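Local coordinates for CELL division control protein 6 (Pyrobaculum aerophilum, PDB 1FNN) that binds ADP and magnesium and probably acts as an ATP-hydrolysing AAA+ protein in the regulation of DNA replication, at residues E281-L286 against E377-K382; H289-L294 against T381-E386; F293-V298 against K319-E324; S337-L342 against V348-N353. All coordinates share one frame; numbering follows the deposited sequence.

Interaction 1 (E281-L286 against E377-K382)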
loop_
_atom_site.group_PDB
_atom_site.type_symbol
_atom_site.label_atom_id
_atom_site.label_comp_id
_atom_site.label_asym_id
_atom_site.label_seq_id
_atom_site.Cartn_x
_atom_site.Cartn_y
_atom_site.Cartn_z
ATOM N N GLU A 281 -0.044 18.761 -19.624
ATOM C CA GLU A 281 -0.971 18.384 -20.664
ATOM C C GLU A 281 -2.421 18.484 -20.183
ATOM O O GLU A 281 -3.272 18.955 -20.937
ATOM C CB GLU A 281 -0.715 16.947 -21.116
ATOM C CG GLU A 281 0.642 16.677 -21.734
ATOM C CD GLU A 281 0.825 15.207 -22.098
ATOM O OE1 GLU A 281 -0.129 14.425 -21.870
ATOM O OE2 GLU A 281 1.910 14.847 -22.606
ATOM N N VAL A 282 -2.676 18.024 -18.960
ATOM C CA VAL A 282 -4.044 18.085 -18.439
ATOM C C VAL A 282 -4.411 19.514 -18.075
ATOM O O VAL A 282 -5.510 19.934 -18.481
ATOM C CB VAL A 282 -4.321 17.121 -17.277
ATOM C CG1 VAL A 282 -5.723 17.327 -16.712
ATOM C CG2 VAL A 282 -4.167 15.678 -17.764
ATOM N N LEU A 283 -3.430 20.353 -17.741
ATOM C CA LEU A 283 -3.765 21.739 -17.461
ATOM C C LEU A 283 -4.163 22.495 -18.730
ATOM O O LEU A 283 -5.117 23.288 -18.711
ATOM C CB LEU A 283 -2.608 22.462 -16.767
ATOM C CG LEU A 283 -2.247 21.838 -15.375
ATOM C CD1 LEU A 283 -1.169 22.675 -14.727
ATOM C CD2 LEU A 283 -3.474 21.799 -14.480
ATOM N N ILE A 284 -3.461 22.241 -19.814
ATOM C CA ILE A 284 -3.622 23.022 -21.050
ATOM C C ILE A 284 -5.064 22.993 -21.551
ATOM O O ILE A 284 -5.625 24.036 -21.908
ATOM C CB ILE A 284 -2.640 22.503 -22.129
ATOM C CG1 ILE A 284 -1.228 23.020 -21.847
ATOM C CG2 ILE A 284 -3.079 22.912 -23.532
ATOM C CD1 ILE A 284 -0.163 22.439 -22.750
ATOM N N GLY A 285 -5.663 21.816 -21.514
ATOM C CA GLY A 285 -7.029 21.571 -21.880
ATOM C C GLY A 285 -8.103 22.161 -20.988
ATOM O O GLY A 285 -9.229 22.233 -21.483
ATOM N N LEU A 286 -7.875 22.587 -19.751
ATOM C CA LEU A 286 -8.959 23.155 -18.959
ATOM C C LEU A 286 -9.464 24.407 -19.701
ATOM O O LEU A 286 -8.650 25.245 -20.131
ATOM C CB LEU A 286 -8.473 23.544 -17.552
ATOM C CG LEU A 286 -7.773 22.368 -16.807
ATOM C CD1 LEU A 286 -7.297 22.788 -15.431
ATOM C CD2 LEU A 286 -8.637 21.117 -16.745
ATOM N N GLU A 377 1.577 27.202 -9.694
ATOM C CA GLU A 377 1.294 28.597 -9.865
ATOM C C GLU A 377 1.995 29.215 -11.070
ATOM O O GLU A 377 1.285 29.828 -11.898
ATOM C CB GLU A 377 1.625 29.458 -8.627
ATOM C CG GLU A 377 1.092 30.885 -8.888
ATOM C CD GLU A 377 1.366 31.839 -7.761
ATOM O OE1 GLU A 377 0.580 32.772 -7.516
ATOM O OE2 GLU A 377 2.387 31.698 -7.067
ATOM N N ALA A 378 3.255 28.927 -11.311
ATOM C CA ALA A 378 3.970 29.383 -12.487
ATOM C C ALA A 378 3.435 28.770 -13.768
ATOM O O ALA A 378 3.434 29.449 -14.820
ATOM C CB ALA A 378 5.493 29.115 -12.365
ATOM N N VAL A 379 3.167 27.470 -13.796
ATOM C CA VAL A 379 2.716 26.832 -15.022
ATOM C C VAL A 379 1.291 27.292 -15.403
ATOM O O VAL A 379 1.060 27.596 -16.584
ATOM C CB VAL A 379 2.710 25.299 -14.957
ATOM C CG1 VAL A 379 2.129 24.708 -16.224
ATOM C CG2 VAL A 379 4.129 24.768 -14.740
ATOM N N ILE A 380 0.449 27.445 -14.394
ATOM C CA ILE A 380 -0.939 27.836 -14.674
ATOM C C ILE A 380 -0.976 29.290 -15.140
ATOM O O ILE A 380 -1.650 29.625 -16.129
ATOM C CB ILE A 380 -1.880 27.686 -13.472
ATOM C CG1 ILE A 380 -1.712 26.311 -12.818
ATOM C CG2 ILE A 380 -3.345 27.761 -13.993
ATOM C CD1 ILE A 380 -2.539 26.184 -11.541
ATOM N N THR A 381 -0.213 30.137 -14.473
ATOM C CA THR A 381 -0.085 31.548 -14.869
ATOM C C THR A 381 0.431 31.705 -16.293
ATOM O O THR A 381 -0.098 32.507 -17.101
ATOM C CB THR A 381 0.839 32.250 -13.865
ATOM O OG1 THR A 381 0.136 32.345 -12.616
ATOM C CG2 THR A 381 1.217 33.674 -14.230
ATOM N N LYS A 382 1.451 30.927 -16.645
ATOM C CA LYS A 382 1.948 30.931 -18.016
ATOM C C LYS A 382 0.784 30.638 -18.987
ATOM O O LYS A 382 0.762 31.191 -20.095
ATOM C CB LYS A 382 3.032 29.896 -18.235
ATOM C CG LYS A 382 3.875 29.971 -19.473
ATOM C CD LYS A 382 4.088 28.653 -20.183
ATOM C CE LYS A 382 4.317 27.436 -19.322
ATOM N NZ LYS A 382 4.472 26.178 -20.099
#

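Interaction 2 (H289-L294 against T381-E386)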
loop_
_atom_site.group_PDB
_atom_site.type_symbol
_atom_site.label_atom_id
_atom_site.label_comp_id
_atom_site.label_asym_id
_atom_site.label_seq_id
_atom_site.Cartn_x
_atom_site.Cartn_y
_atom_site.Cartn_z
ATOM N N HIS A 289 -11.805 29.750 -17.417
ATOM C CA HIS A 289 -12.268 30.031 -16.077
ATOM C C HIS A 289 -11.928 28.901 -15.074
ATOM O O HIS A 289 -11.924 29.201 -13.901
ATOM C CB HIS A 289 -13.773 30.368 -16.087
ATOM C CG HIS A 289 -13.815 31.844 -16.436
ATOM N ND1 HIS A 289 -13.796 32.826 -15.472
ATOM C CD2 HIS A 289 -13.866 32.469 -17.644
ATOM C CE1 HIS A 289 -13.840 34.006 -16.079
ATOM N NE2 HIS A 289 -13.881 33.811 -17.384
ATOM N N GLU A 290 -11.823 27.673 -15.498
ATOM C CA GLU A 290 -11.367 26.570 -14.643
ATOM C C GLU A 290 -9.887 26.749 -14.312
ATOM O O GLU A 290 -9.467 26.459 -13.191
ATOM C CB GLU A 290 -11.613 25.222 -15.317
ATOM C CG GLU A 290 -11.231 24.005 -14.443
ATOM C CD GLU A 290 -11.796 22.706 -14.976
ATOM O OE1 GLU A 290 -11.372 21.620 -14.520
ATOM O OE2 GLU A 290 -12.682 22.716 -15.869
ATOM N N LYS A 291 -9.053 27.208 -15.254
ATOM C CA LYS A 291 -7.700 27.642 -14.999
ATOM C C LYS A 291 -7.632 28.769 -13.986
ATOM O O LYS A 291 -6.856 28.745 -13.031
ATOM C CB LYS A 291 -6.898 28.146 -16.230
ATOM C CG LYS A 291 -6.629 27.030 -17.255
ATOM C CD LYS A 291 -5.658 27.600 -18.279
ATOM C CE LYS A 291 -5.053 26.633 -19.244
ATOM N NZ LYS A 291 -6.000 26.207 -20.312
ATOM N N LEU A 292 -8.455 29.798 -14.131
ATOM C CA LEU A 292 -8.518 30.924 -13.238
ATOM C C LEU A 292 -8.968 30.444 -11.848
ATOM O O LEU A 292 -8.428 30.924 -10.851
ATOM C CB LEU A 292 -9.537 31.990 -13.765
ATOM C CG LEU A 292 -9.051 32.704 -15.073
ATOM C CD1 LEU A 292 -10.194 33.548 -15.670
ATOM C CD2 LEU A 292 -7.847 33.578 -14.774
ATOM N N PHE A 293 -9.952 29.569 -11.810
ATOM C CA PHE A 293 -10.403 29.045 -10.519
ATOM C C PHE A 293 -9.262 28.180 -9.880
ATOM O O PHE A 293 -9.066 28.340 -8.687
ATOM C CB PHE A 293 -11.597 28.141 -10.758
ATOM C CG PHE A 293 -12.287 27.766 -9.457
ATOM C CD1 PHE A 293 -12.707 28.716 -8.568
ATOM C CD2 PHE A 293 -12.481 26.416 -9.184
ATOM C CE1 PHE A 293 -13.337 28.373 -7.377
ATOM C CE2 PHE A 293 -13.113 26.053 -7.990
ATOM C CZ PHE A 293 -13.535 27.028 -7.099
ATOM N N LEU A 294 -8.550 27.391 -10.672
ATOM C CA LEU A 294 -7.445 26.618 -10.088
ATOM C C LEU A 294 -6.364 27.558 -9.596
ATOM O O LEU A 294 -5.908 27.484 -8.425
ATOM C CB LEU A 294 -6.897 25.624 -11.114
ATOM C CG LEU A 294 -5.651 24.829 -10.657
ATOM C CD1 LEU A 294 -6.009 23.960 -9.437
ATOM C CD2 LEU A 294 -5.178 23.957 -11.813
ATOM N N THR A 381 -0.213 30.137 -14.473
ATOM C CA THR A 381 -0.085 31.548 -14.869
ATOM C C THR A 381 0.431 31.705 -16.293
ATOM O O THR A 381 -0.098 32.507 -17.101
ATOM C CB THR A 381 0.839 32.250 -13.865
ATOM O OG1 THR A 381 0.136 32.345 -12.616
ATOM C CG2 THR A 381 1.217 33.674 -14.230
ATOM N N LYS A 382 1.451 30.927 -16.645
ATOM C CA LYS A 382 1.948 30.931 -18.016
ATOM C C LYS A 382 0.784 30.638 -18.987
ATOM O O LYS A 382 0.762 31.191 -20.095
ATOM C CB LYS A 382 3.032 29.896 -18.235
ATOM C CG LYS A 382 3.875 29.971 -19.473
ATOM C CD LYS A 382 4.088 28.653 -20.183
ATOM C CE LYS A 382 4.317 27.436 -19.322
ATOM N NZ LYS A 382 4.472 26.178 -20.099
ATOM N N LEU A 383 0.075 29.519 -18.774
ATOM C CA LEU A 383 -1.006 29.112 -19.647
ATOM C C LEU A 383 -2.126 30.148 -19.732
ATOM O O LEU A 383 -2.656 30.334 -20.820
ATOM C CB LEU A 383 -1.584 27.750 -19.251
ATOM C CG LEU A 383 -0.532 26.617 -19.233
ATOM C CD1 LEU A 383 -1.148 25.362 -18.587
ATOM C CD2 LEU A 383 -0.016 26.281 -20.617
ATOM N N ILE A 384 -2.520 30.753 -18.633
ATOM C CA ILE A 384 -3.550 31.785 -18.657
ATOM C C ILE A 384 -3.096 32.998 -19.495
ATOM O O ILE A 384 -3.820 33.538 -20.354
ATOM C CB ILE A 384 -3.882 32.215 -17.248
ATOM C CG1 ILE A 384 -4.538 31.002 -16.513
ATOM C CG2 ILE A 384 -4.789 33.452 -17.265
ATOM C CD1 ILE A 384 -4.735 31.328 -15.054
ATOM N N LYS A 385 -1.860 33.413 -19.273
ATOM C CA LYS A 385 -1.260 34.530 -19.970
ATOM C C LYS A 385 -1.234 34.262 -21.460
ATOM O O LYS A 385 -1.521 35.245 -22.188
ATOM C CB LYS A 385 0.147 34.917 -19.470
ATOM C CG LYS A 385 -0.053 35.597 -18.097
ATOM C CD LYS A 385 1.283 36.062 -17.521
ATOM C CE LYS A 385 0.987 36.754 -16.181
ATOM N NZ LYS A 385 2.228 36.886 -15.356
ATOM N N GLU A 386 -0.868 33.041 -21.860
ATOM C CA GLU A 386 -0.860 32.761 -23.278
ATOM C C GLU A 386 -2.269 32.832 -23.865
ATOM O O GLU A 386 -2.460 33.179 -25.044
ATOM C CB GLU A 386 -0.116 31.492 -23.625
ATOM C CG GLU A 386 -0.728 30.141 -23.711
ATOM C CD GLU A 386 0.245 28.985 -23.893
ATOM O OE1 GLU A 386 1.318 28.948 -23.251
ATOM O OE2 GLU A 386 -0.067 28.081 -24.700
#

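Interaction 3 (F293-V298 against K319-E324)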
loop_
_atom_site.group_PDB
_atom_site.type_symbol
_atom_site.label_atom_id
_atom_site.label_comp_id
_atom_site.label_asym_id
_atom_site.label_seq_id
_atom_site.Cartn_x
_atom_site.Cartn_y
_atom_site.Cartn_z
ATOM N N PHE A 293 -9.952 29.569 -11.810
ATOM C CA PHE A 293 -10.403 29.045 -10.519
ATOM C C PHE A 293 -9.262 28.180 -9.880
ATOM O O PHE A 293 -9.066 28.340 -8.687
ATOM C CB PHE A 293 -11.597 28.141 -10.758
ATOM C CG PHE A 293 -12.287 27.766 -9.457
ATOM C CD1 PHE A 293 -12.707 28.716 -8.568
ATOM C CD2 PHE A 293 -12.481 26.416 -9.184
ATOM C CE1 PHE A 293 -13.337 28.373 -7.377
ATOM C CE2 PHE A 293 -13.113 26.053 -7.990
ATOM C CZ PHE A 293 -13.535 27.028 -7.099
ATOM N N LEU A 294 -8.550 27.391 -10.672
ATOM C CA LEU A 294 -7.445 26.618 -10.088
ATOM C C LEU A 294 -6.364 27.558 -9.596
ATOM O O LEU A 294 -5.908 27.484 -8.425
ATOM C CB LEU A 294 -6.897 25.624 -11.114
ATOM C CG LEU A 294 -5.651 24.829 -10.657
ATOM C CD1 LEU A 294 -6.009 23.960 -9.437
ATOM C CD2 LEU A 294 -5.178 23.957 -11.813
ATOM N N LEU A 295 -6.041 28.612 -10.411
ATOM C CA LEU A 295 -5.147 29.643 -9.910
ATOM C C LEU A 295 -5.641 30.231 -8.611
ATOM O O LEU A 295 -4.849 30.495 -7.664
ATOM C CB LEU A 295 -4.923 30.810 -10.910
ATOM C CG LEU A 295 -3.975 31.917 -10.501
ATOM C CD1 LEU A 295 -2.617 31.332 -10.032
ATOM C CD2 LEU A 295 -3.681 32.822 -11.708
ATOM N N ALA A 296 -6.953 30.458 -8.468
ATOM C CA ALA A 296 -7.457 31.053 -7.250
ATOM C C ALA A 296 -7.204 30.102 -6.023
ATOM O O ALA A 296 -7.128 30.565 -4.884
ATOM C CB ALA A 296 -8.974 31.201 -7.365
ATOM N N ILE A 297 -7.510 28.839 -6.205
ATOM C CA ILE A 297 -7.338 27.831 -5.125
ATOM C C ILE A 297 -5.862 27.838 -4.741
ATOM O O ILE A 297 -5.489 27.886 -3.574
ATOM C CB ILE A 297 -7.775 26.461 -5.654
ATOM C CG1 ILE A 297 -9.302 26.407 -5.864
ATOM C CG2 ILE A 297 -7.346 25.340 -4.682
ATOM C CD1 ILE A 297 -9.720 25.167 -6.653
ATOM N N VAL A 298 -4.942 27.782 -5.686
ATOM C CA VAL A 298 -3.531 27.935 -5.475
ATOM C C VAL A 298 -3.194 29.173 -4.659
ATOM O O VAL A 298 -2.391 29.090 -3.690
ATOM C CB VAL A 298 -2.719 27.932 -6.773
ATOM C CG1 VAL A 298 -1.255 28.331 -6.473
ATOM C CG2 VAL A 298 -2.753 26.595 -7.490
ATOM N N LYS A 319 -12.716 35.783 -7.564
ATOM C CA LYS A 319 -13.148 37.144 -7.976
ATOM C C LYS A 319 -11.991 38.109 -8.121
ATOM O O LYS A 319 -11.849 38.867 -9.104
ATOM C CB LYS A 319 -14.161 37.633 -6.952
ATOM C CG LYS A 319 -15.433 36.794 -6.983
ATOM C CD LYS A 319 -16.366 37.271 -5.862
ATOM C CE LYS A 319 -17.680 36.517 -5.998
ATOM N NZ LYS A 319 -18.633 36.784 -4.886
ATOM N N ILE A 320 -11.023 38.057 -7.191
ATOM C CA ILE A 320 -9.843 38.879 -7.265
ATOM C C ILE A 320 -9.009 38.506 -8.471
ATOM O O ILE A 320 -8.514 39.398 -9.174
ATOM C CB ILE A 320 -8.983 38.762 -5.971
ATOM C CG1 ILE A 320 -9.782 39.405 -4.834
ATOM C CG2 ILE A 320 -7.607 39.400 -6.130
ATOM C CD1 ILE A 320 -9.261 39.087 -3.443
ATOM N N VAL A 321 -8.786 37.206 -8.696
ATOM C CA VAL A 321 -8.001 36.744 -9.814
ATOM C C VAL A 321 -8.631 37.292 -11.134
ATOM O O VAL A 321 -7.897 37.651 -12.098
ATOM C CB VAL A 321 -7.832 35.232 -9.803
ATOM C CG1 VAL A 321 -7.339 34.675 -11.126
ATOM C CG2 VAL A 321 -6.809 34.797 -8.700
ATOM N N CYS A 322 -9.920 37.089 -11.282
ATOM C CA CYS A 322 -10.631 37.515 -12.500
ATOM C C CYS A 322 -10.413 38.989 -12.830
ATOM O O CYS A 322 -9.967 39.240 -13.960
ATOM C CB CYS A 322 -12.128 37.200 -12.395
ATOM S SG CYS A 322 -12.455 35.451 -12.709
ATOM N N GLU A 323 -10.567 39.892 -11.872
ATOM C CA GLU A 323 -10.304 41.298 -12.080
ATOM C C GLU A 323 -8.870 41.641 -12.428
ATOM O O GLU A 323 -8.612 42.339 -13.437
ATOM C CB GLU A 323 -10.717 42.135 -10.851
ATOM C CG GLU A 323 -10.824 43.628 -11.144
ATOM C CD GLU A 323 -11.664 43.927 -12.392
ATOM O OE1 GLU A 323 -12.699 43.253 -12.622
ATOM O OE2 GLU A 323 -11.258 44.846 -13.138
ATOM N N GLU A 324 -7.903 40.885 -11.854
ATOM C CA GLU A 324 -6.531 41.046 -12.292
ATOM C C GLU A 324 -6.376 40.782 -13.773
ATOM O O GLU A 324 -5.462 41.366 -14.394
ATOM C CB GLU A 324 -5.517 40.066 -11.694
ATOM C CG GLU A 324 -5.156 40.266 -10.269
ATOM C CD GLU A 324 -4.091 39.260 -9.801
ATOM O OE1 GLU A 324 -3.185 38.806 -10.537
ATOM O OE2 GLU A 324 -4.279 38.983 -8.597
#

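Interaction 4 (S337-L342 against V348-N353)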
loop_
_atom_site.group_PDB
_atom_site.type_symbol
_atom_site.label_atom_id
_atom_site.label_comp_id
_atom_site.label_asym_id
_atom_site.label_seq_id
_atom_site.Cartn_x
_atom_site.Cartn_y
_atom_site.Cartn_z
ATOM N N SER A 337 -19.070 23.219 -10.772
ATOM C CA SER A 337 -18.736 22.232 -11.780
ATOM C C SER A 337 -17.241 22.272 -12.078
ATOM O O SER A 337 -16.762 21.218 -12.463
ATOM C CB SER A 337 -19.453 22.446 -13.143
ATOM O OG SER A 337 -20.768 22.894 -12.764
ATOM N N TYR A 338 -16.611 23.443 -12.091
ATOM C CA TYR A 338 -15.163 23.416 -12.328
ATOM C C TYR A 338 -14.496 22.619 -11.192
ATOM O O TYR A 338 -13.551 21.906 -11.484
ATOM C CB TYR A 338 -14.570 24.817 -12.330
ATOM C CG TYR A 338 -15.030 25.704 -13.502
ATOM C CD1 TYR A 338 -15.153 27.055 -13.270
ATOM C CD2 TYR A 338 -15.320 25.190 -14.747
ATOM C CE1 TYR A 338 -15.566 27.919 -14.289
ATOM C CE2 TYR A 338 -15.734 26.046 -15.780
ATOM C CZ TYR A 338 -15.850 27.386 -15.534
ATOM O OH TYR A 338 -16.260 28.257 -16.537
ATOM N N LEU A 339 -14.932 22.861 -9.947
ATOM C CA LEU A 339 -14.300 22.098 -8.848
ATOM C C LEU A 339 -14.497 20.597 -8.998
ATOM O O LEU A 339 -13.562 19.799 -8.798
ATOM C CB LEU A 339 -14.867 22.529 -7.490
ATOM C CG LEU A 339 -14.190 21.796 -6.298
ATOM C CD1 LEU A 339 -12.690 22.095 -6.294
ATOM C CD2 LEU A 339 -14.891 22.274 -5.054
ATOM N N ASN A 340 -15.716 20.191 -9.381
ATOM C CA ASN A 340 -15.970 18.791 -9.691
ATOM C C ASN A 340 -15.030 18.211 -10.729
ATOM O O ASN A 340 -14.613 17.065 -10.598
ATOM C CB ASN A 340 -17.378 18.660 -10.290
ATOM C CG ASN A 340 -18.207 17.913 -9.262
ATOM O OD1 ASN A 340 -18.017 16.694 -9.233
ATOM N ND2 ASN A 340 -19.001 18.703 -8.561
ATOM N N ASP A 341 -14.804 18.971 -11.817
ATOM C CA ASP A 341 -13.892 18.500 -12.864
ATOM C C ASP A 341 -12.457 18.407 -12.370
ATOM O O ASP A 341 -11.708 17.444 -12.630
ATOM C CB ASP A 341 -14.015 19.447 -14.094
ATOM C CG ASP A 341 -13.172 18.991 -15.249
ATOM O OD1 ASP A 341 -13.405 17.923 -15.854
ATOM O OD2 ASP A 341 -12.200 19.674 -15.643
ATOM N N LEU A 342 -11.984 19.414 -11.640
ATOM C CA LEU A 342 -10.593 19.372 -11.118
ATOM C C LEU A 342 -10.449 18.189 -10.150
ATOM O O LEU A 342 -9.446 17.465 -10.212
ATOM C CB LEU A 342 -10.304 20.687 -10.385
ATOM C CG LEU A 342 -10.211 21.960 -11.241
ATOM C CD1 LEU A 342 -10.178 23.186 -10.304
ATOM C CD2 LEU A 342 -8.962 21.955 -12.153
ATOM N N VAL A 348 -7.029 18.463 -7.710
ATOM C CA VAL A 348 -7.342 18.952 -6.369
ATOM C C VAL A 348 -7.995 17.804 -5.588
ATOM O O VAL A 348 -8.464 16.869 -6.249
ATOM C CB VAL A 348 -8.335 20.083 -6.703
ATOM C CG1 VAL A 348 -9.752 19.800 -6.297
ATOM C CG2 VAL A 348 -7.790 21.478 -6.467
ATOM N N GLU A 349 -7.958 17.836 -4.260
ATOM C CA GLU A 349 -8.733 16.841 -3.505
ATOM C C GLU A 349 -9.753 17.575 -2.697
ATOM O O GLU A 349 -9.459 18.712 -2.276
ATOM C CB GLU A 349 -7.760 16.038 -2.582
ATOM C CG GLU A 349 -6.792 15.213 -3.460
ATOM C CD GLU A 349 -5.527 15.978 -3.820
ATOM O OE1 GLU A 349 -4.972 16.761 -3.019
ATOM O OE2 GLU A 349 -5.027 15.815 -4.958
ATOM N N THR A 350 -10.945 17.035 -2.456
ATOM C CA THR A 350 -11.902 17.779 -1.639
ATOM C C THR A 350 -12.413 16.882 -0.519
ATOM O O THR A 350 -12.390 15.664 -0.670
ATOM C CB THR A 350 -13.151 18.254 -2.445
ATOM O OG1 THR A 350 -13.806 17.121 -2.977
ATOM C CG2 THR A 350 -12.713 19.140 -3.619
ATOM N N ARG A 351 -12.895 17.480 0.548
ATOM C CA ARG A 351 -13.468 16.716 1.648
ATOM C C ARG A 351 -14.606 17.594 2.205
ATOM O O ARG A 351 -14.429 18.806 2.239
ATOM C CB ARG A 351 -12.610 16.458 2.864
ATOM C CG ARG A 351 -11.165 16.755 3.030
ATOM C CD ARG A 351 -10.673 16.333 4.438
ATOM N NE ARG A 351 -11.245 15.057 4.782
ATOM C CZ ARG A 351 -10.867 13.815 4.583
ATOM N NH1 ARG A 351 -9.746 13.515 3.951
ATOM N NH2 ARG A 351 -11.641 12.826 5.036
ATOM N N GLN A 352 -15.560 16.935 2.808
ATOM C CA GLN A 352 -16.644 17.651 3.471
ATOM C C GLN A 352 -16.181 18.055 4.868
ATOM O O GLN A 352 -15.436 17.336 5.540
ATOM C CB GLN A 352 -17.868 16.737 3.522
ATOM C CG GLN A 352 -19.204 17.336 3.166
ATOM C CD GLN A 352 -19.207 18.051 1.831
ATOM O OE1 GLN A 352 -18.919 17.455 0.798
ATOM N NE2 GLN A 352 -19.531 19.341 1.851
ATOM N N ASN A 353 -16.586 19.233 5.296
ATOM C CA ASN A 353 -16.321 19.736 6.636
ATOM C C ASN A 353 -17.450 19.258 7.576
ATOM O O ASN A 353 -18.593 19.597 7.171
ATOM C CB ASN A 353 -16.397 21.240 6.578
ATOM C CG ASN A 353 -15.766 22.089 7.632
ATOM O OD1 ASN A 353 -16.357 23.128 7.959
ATOM N ND2 ASN A 353 -14.618 21.743 8.188
#

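Interaction 1 (E281-L286 against E377-K382)
E377 O, on the same turn of helix 373-387 as the V379 and I380 side chains that meet L283, is gripped twice by T381. T381 OG1 lies 2.9 Å from E377 O, and T381 N lies 3.0 Å from the same E377 O. The two donors come from opposite faces of the carbonyl plane. The hydroxyl is tilted 34° from that plane, while the amide makes the ordinary helical bond. This pair settles the T381 hydroxyl against its own helix.

The contact itself is small and wholly apolar, with 95 Å² buried. L283 reaches across with a single methyl. Its CG stands beside the backbone N, and CD1 continues the chain in an extended form (chi2 -176°), which carries that branch out to the other helix. L283 CD1 then sits 4.1 Å from I380 CG1. It also lies 4.2 Å from V379 CG1, the branch of the valine that is anti to the backbone N. L283 crosses both side chains at about a right angle, so the touch is one methyl against two branches. The nearest CA atoms, L283 CA and I380 CA, are 7.3 Å apart.

L283 also packs on L376 and L383 of helix 373-387. K382 NZ forms a salt bridge with E280, and E377 OE2 one with K302. The short helix 280-285 thus lies against helix 373-387, the last helix of the chain. L294 of helix 288-304 touches both L283 and I380, so a third helix closes on this contact.

Interaction 2 (H289-L294 against T381-E386)
L383 meets K291 near the end of the lysine's aliphatic chain. K291 CE lies 3.6 Å from L383 CB, and the two side chains cross at about a right angle. The lysine runs extended until its last torsion, where it bends (chi4 75°). That bend brings NZ to I284 O and L286 O, with which it hydrogen-bonds. The buried ammonium thus sits at the C-terminal end of helix 280-285, where the helix dipole would probably favour its charge.

I384 follows and fits between K291 and L292. Its CG1 branch slides past the lysine in the opposite direction, with I384 CG1 3.7 Å from K291 CB. The same CG1 is 4.0 Å from K291 CD. I384 CD1 lies 3.9 Å from L292 CD2, and I384 CG2 is equally close to that methyl. L292 CD1, the other branch, lies over one face of the H289 ring, offset toward its rim. Cutting I384 back to alanine is likely to leave L292 CD2 and K291 CB and CD without their packing partner and to open a gap between the helices.

The two short helical segments run roughly antiparallel, at 145° between their directions. Their axes approach to 10.1 Å, and 204 Å² is buried. I384 is backed by Y325, which also touches T381 and K385. L292 packs on Y318 and V321 of helix 311-324, and L383 on I284 of helix 280-285. Helix 288-304 is therefore held between helix 373-387 on one flank and helix 311-324 on another.

Interaction 3 (F293-V298 against K319-E324)
V321 meets helix 288-304 with both of its methyls. V321 CG1 lies 4.1 Å from L295 CD2. V321 CG2 turns to A296, where it lies 4.1 Å from A296 CA and somewhat farther from A296 CB. The valine thus sets one branch against the helix at A296 and the other against a leucine methyl. CG1 lies anti to the valine's own backbone N (chi1 165°), which leaves CG2 beside that N to meet A296. L295 has its CG anti to the backbone N as well, and its side chain meets V321 at a slant. The small A296 lets the backbones come close: A296 CA is 6.3 Å from V321 CA. The patch is modest, with 122 Å² buried, and is purely apolar.

Helices 288-304 and 311-324 are the first two core helices of the winged-helix domain, joined through the short strand 309-310. In this fold the second helix leads through a turn into the third, here 332-344, to form a helix-turn-helix.

Further out, A296 O accepts a hydrogen bond from S317 OG of helix 311-324, and a second from S300 OG within its own helix. E324 OE2 makes a salt bridge with R299 NH1 between the two helices. Y318 packs on A296. L295 also touches I384 of helix 373-387 and Y325. F293, on another face of helix 288-304, packs on L335, Y338, L339 and L342 of helix 332-344.

Interaction 4 (S337-L342 against V348-N353)
L339 packs on V348 and T350 where helix 332-344 of the winged-helix domain turns back into strand 349-352. By topology this is the third core helix followed by the first strand of the wing hairpin. In relatives this helix and the wing contact DNA, so a like role here is probable but not established.

The leucine's CG is anti to its backbone N (chi1 -178°), which brings the branches within reach of the strand's side chains. L339 CD1 reaches V348 CG1 at 3.7 Å, with the side chains crossing at about a right angle. V348, whose chi1 of 110° lies off the staggered positions, offers CG1 to that methyl. L339 and T350 instead meet tip to tip, and L339 CD1 is 4.0 Å from T350 CG2. T350 holds OG1 between its backbone N and carbonyl carbon (chi1 60°), which turns the methyl rather than the hydroxyl to the leucine. With alanine in place of L339, V348 CG1 and T350 CG2 would probably lose this cover and a gap would be left between helix and strand.

I366 of the neighbouring strand 364-367 touches both L339 and V348. Nearer the turn, L342 CB lies 4.2 Å from V348 CB.

How the interactions relate
All four contacts lie in the C-terminal winged-helix domain, away from the annotated nucleotide site. Interactions 1 and 2 are centred about 6 Å apart and share helix 373-387. Interactions 2 and 3 have centres about 8 Å apart and share helix 288-304. Interaction 4 stands off by about 16 to 18 Å between centres, at the helix 332-344 and sheet side. Along the chain, interactions 3 and 4 come in series, and both fall between the two segments of interaction 1. H289 of interaction 2 touches C322 of interaction 3, and L286 of interaction 1 reaches L342 of interaction 4. Helices from both ends of this part of the chain thus pack with the helix-turn-helix in one continuous core.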